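Local atomic coordinates of aspartate-semialdehyde dehydrogenase (Candida albicans, PDB entry 3HSK), a protein that catalyses the NADPH-dependent reductive dephosphorylation of 4-phospho-L-aspartate to L-aspartate semialdehyde, the second step on the route to threonine and methionine. Residues Leu278-Arg283 with Leu348-Met353. Numbering follows the deposited sequence.
Sequences LRFANR and LLDFKM
The R283 guanidinium and the D350 carboxylate meet end-on in a bidentate salt bridge with their planes 24° apart, and D350 lies at the edge of the guanidinium. NH1 of R283 reaches the syn lone pair of D350 OD2 at 2.7 Å, almost straight and in the guanidinium plane; NH2 of R283 holds D350 OD1 at 2.8 Å from its syn side, a little out of both planes. The F280 ring carries L278 CD1 over one face, toward the rim, and has F351 CE2 at its edge, 4.1 Å from F280 CE1; L278 CD1 also sits at the edge of the F351 ring. L349 CD2 lies over one face of the R279 guanidinium, by NH1, and 3.7 Å from R279 CB, while NE of R279 forms a salt bridge with D192. Bends at chi2 and chi3 (-45° and -64°) fold R283 back so that NH1 also bonds to F280 O. On its anti side, and out of the carboxylate plane, D350 OD2 accepts the backbone N of F280 at 2.9 Å, apparently standing in for a main-chain acceptor beyond the L278-F351 bridge. L278 O receives both D350 N (2.8 Å) and F351 N (3.0 Å), a classic beta bulge, and L278 N returns a bond to F351 O. These bonds join strands 273-280 and 351-357, antiparallel neighbours in the mixed sheet of the dimerisation domain; helix 172-188 packs on L278 and F280. Through D350, the bulge is tied to the loop after strand 273-280, and the paired charges would probably keep the carboxylate ionised.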
loop_
_atom_site.group_PDB
_atom_site.type_symbol
_atom_site.label_atom_id
_atom_site.label_comp_id
_atom_site.label_asym_id
_atom_site.label_seq_id
_atom_site.Cartn_x
_atom_site.Cartn_y
_atom_site.Cartn_z
ATOM N N LEU A 278 -10.490 -6.773 6.435
ATOM C CA LEU A 278 -10.889 -7.924 7.260
ATOM C C LEU A 278 -12.367 -8.341 7.114
ATOM O O LEU A 278 -13.241 -7.512 6.823
ATOM C CB LEU A 278 -10.543 -7.679 8.735
ATOM C CG LEU A 278 -11.325 -6.612 9.508
ATOM C CD1 LEU A 278 -12.596 -7.192 10.137
ATOM C CD2 LEU A 278 -10.441 -6.006 10.572
ATOM N N ARG A 279 -12.618 -9.632 7.324
ATOM C CA ARG A 279 -13.965 -10.204 7.349
ATOM C C ARG A 279 -14.134 -11.096 8.576
ATOM O O ARG A 279 -13.238 -11.880 8.901
ATOM C CB ARG A 279 -14.218 -11.035 6.093
ATOM C CG ARG A 279 -15.619 -11.623 6.014
ATOM C CD ARG A 279 -15.813 -12.413 4.749
ATOM N NE ARG A 279 -15.004 -13.630 4.737
ATOM C CZ ARG A 279 -14.698 -14.309 3.632
ATOM N NH1 ARG A 279 -15.122 -13.882 2.444
ATOM N NH2 ARG A 279 -13.960 -15.409 3.712
ATOM N N PHE A 280 -15.280 -10.976 9.244
ATOM C CA PHE A 280 -15.628 -11.864 10.358
ATOM C C PHE A 280 -16.273 -13.163 9.879
ATOM O O PHE A 280 -17.017 -13.176 8.895
ATOM C CB PHE A 280 -16.539 -11.155 11.365
ATOM C CG PHE A 280 -15.870 -10.019 12.097
ATOM C CD1 PHE A 280 -16.155 -8.699 11.764
ATOM C CD2 PHE A 280 -14.949 -10.271 13.116
ATOM C CE1 PHE A 280 -15.545 -7.645 12.438
ATOM C CE2 PHE A 280 -14.332 -9.227 13.795
ATOM C CZ PHE A 280 -14.630 -7.910 13.454
ATOM N N ALA A 281 -15.967 -14.256 10.583
ATOM C CA ALA A 281 -16.573 -15.567 10.313
ATOM C C ALA A 281 -18.064 -15.585 10.678
ATOM O O ALA A 281 -18.877 -16.196 9.973
ATOM C CB ALA A 281 -15.827 -16.666 11.064
ATOM N N ASN A 282 -18.408 -14.904 11.772
ATOM C CA ASN A 282 -19.784 -14.868 12.271
ATOM C C ASN A 282 -20.558 -13.701 11.689
ATOM O O ASN A 282 -20.055 -12.578 11.641
ATOM C CB ASN A 282 -19.814 -14.784 13.803
ATOM C CG ASN A 282 -19.074 -15.930 14.472
ATOM O OD1 ASN A 282 -19.016 -17.047 13.949
ATOM N ND2 ASN A 282 -18.502 -15.654 15.640
ATOM N N ARG A 283 -21.788 -13.976 11.261
ATOM C CA ARG A 283 -22.637 -12.982 10.603
ATOM C C ARG A 283 -23.760 -12.496 11.527
ATOM O O ARG A 283 -24.171 -13.220 12.440
ATOM C CB ARG A 283 -23.212 -13.536 9.290
ATOM C CG ARG A 283 -22.194 -14.202 8.334
ATOM C CD ARG A 283 -20.896 -13.399 8.147
ATOM N NE ARG A 283 -21.098 -12.100 7.510
ATOM C CZ ARG A 283 -20.199 -11.115 7.494
ATOM N NH1 ARG A 283 -19.018 -11.265 8.095
ATOM N NH2 ARG A 283 -20.481 -9.973 6.874
ATOM N N LEU A 348 -15.274 -5.782 -0.422
ATOM C CA LEU A 348 -14.967 -7.187 -0.662
ATOM C C LEU A 348 -15.085 -7.994 0.625
ATOM O O LEU A 348 -15.745 -9.032 0.663
ATOM C CB LEU A 348 -13.572 -7.353 -1.274
ATOM C CG LEU A 348 -13.107 -8.809 -1.383
ATOM C CD1 LEU A 348 -13.850 -9.543 -2.486
ATOM C CD2 LEU A 348 -11.614 -8.907 -1.590
ATOM N N LEU A 349 -14.412 -7.514 1.663
ATOM C CA LEU A 349 -14.551 -8.064 2.996
ATOM C C LEU A 349 -15.477 -7.143 3.786
ATOM O O LEU A 349 -16.299 -6.444 3.186
ATOM C CB LEU A 349 -13.170 -8.250 3.648
ATOM C CG LEU A 349 -12.229 -9.222 2.917
ATOM C CD1 LEU A 349 -10.934 -9.464 3.686
ATOM C CD2 LEU A 349 -12.918 -10.550 2.611
ATOM N N ASP A 350 -15.369 -7.141 5.113
ATOM C CA ASP A 350 -16.301 -6.377 5.940
ATOM C C ASP A 350 -15.840 -4.941 6.169
ATOM O O ASP A 350 -16.617 -3.994 5.991
ATOM C CB ASP A 350 -16.531 -7.078 7.287
ATOM C CG ASP A 350 -17.405 -8.317 7.169
ATOM O OD1 ASP A 350 -18.237 -8.405 6.236
ATOM O OD2 ASP A 350 -17.265 -9.206 8.029
ATOM N N PHE A 351 -14.584 -4.791 6.586
ATOM C CA PHE A 351 -14.037 -3.487 6.942
ATOM C C PHE A 351 -12.628 -3.310 6.400
ATOM O O PHE A 351 -11.870 -4.275 6.289
ATOM C CB PHE A 351 -14.009 -3.298 8.459
ATOM C CG PHE A 351 -15.374 -3.345 9.109
ATOM C CD1 PHE A 351 -16.167 -2.204 9.180
ATOM C CD2 PHE A 351 -15.861 -4.534 9.653
ATOM C CE1 PHE A 351 -17.433 -2.247 9.779
ATOM C CE2 PHE A 351 -17.126 -4.585 10.252
ATOM C CZ PHE A 351 -17.908 -3.442 10.312
ATOM N N LYS A 352 -12.299 -2.064 6.068
ATOM C CA LYS A 352 -10.934 -1.667 5.792
ATOM C C LYS A 352 -10.557 -0.485 6.666
ATOM O O LYS A 352 -11.425 0.264 7.111
ATOM C CB LYS A 352 -10.703 -1.383 4.300
ATOM C CG LYS A 352 -11.633 -0.364 3.649
ATOM C CD LYS A 352 -11.394 -0.356 2.126
ATOM C CE LYS A 352 -12.449 0.435 1.371
ATOM N NZ LYS A 352 -12.290 0.280 -0.107
ATOM N N MET A 353 -9.262 -0.348 6.930
ATOM C CA MET A 353 -8.729 0.704 7.792
ATOM C C MET A 353 -7.219 0.855 7.574
ATOM O O MET A 353 -6.594 0.021 6.918
ATOM C CB MET A 353 -9.037 0.418 9.268
ATOM C CG MET A 353 -8.409 -0.860 9.826
ATOM S SD MET A 353 -9.124 -1.382 11.402
ATOM C CE MET A 353 -10.707 -1.985 10.801
#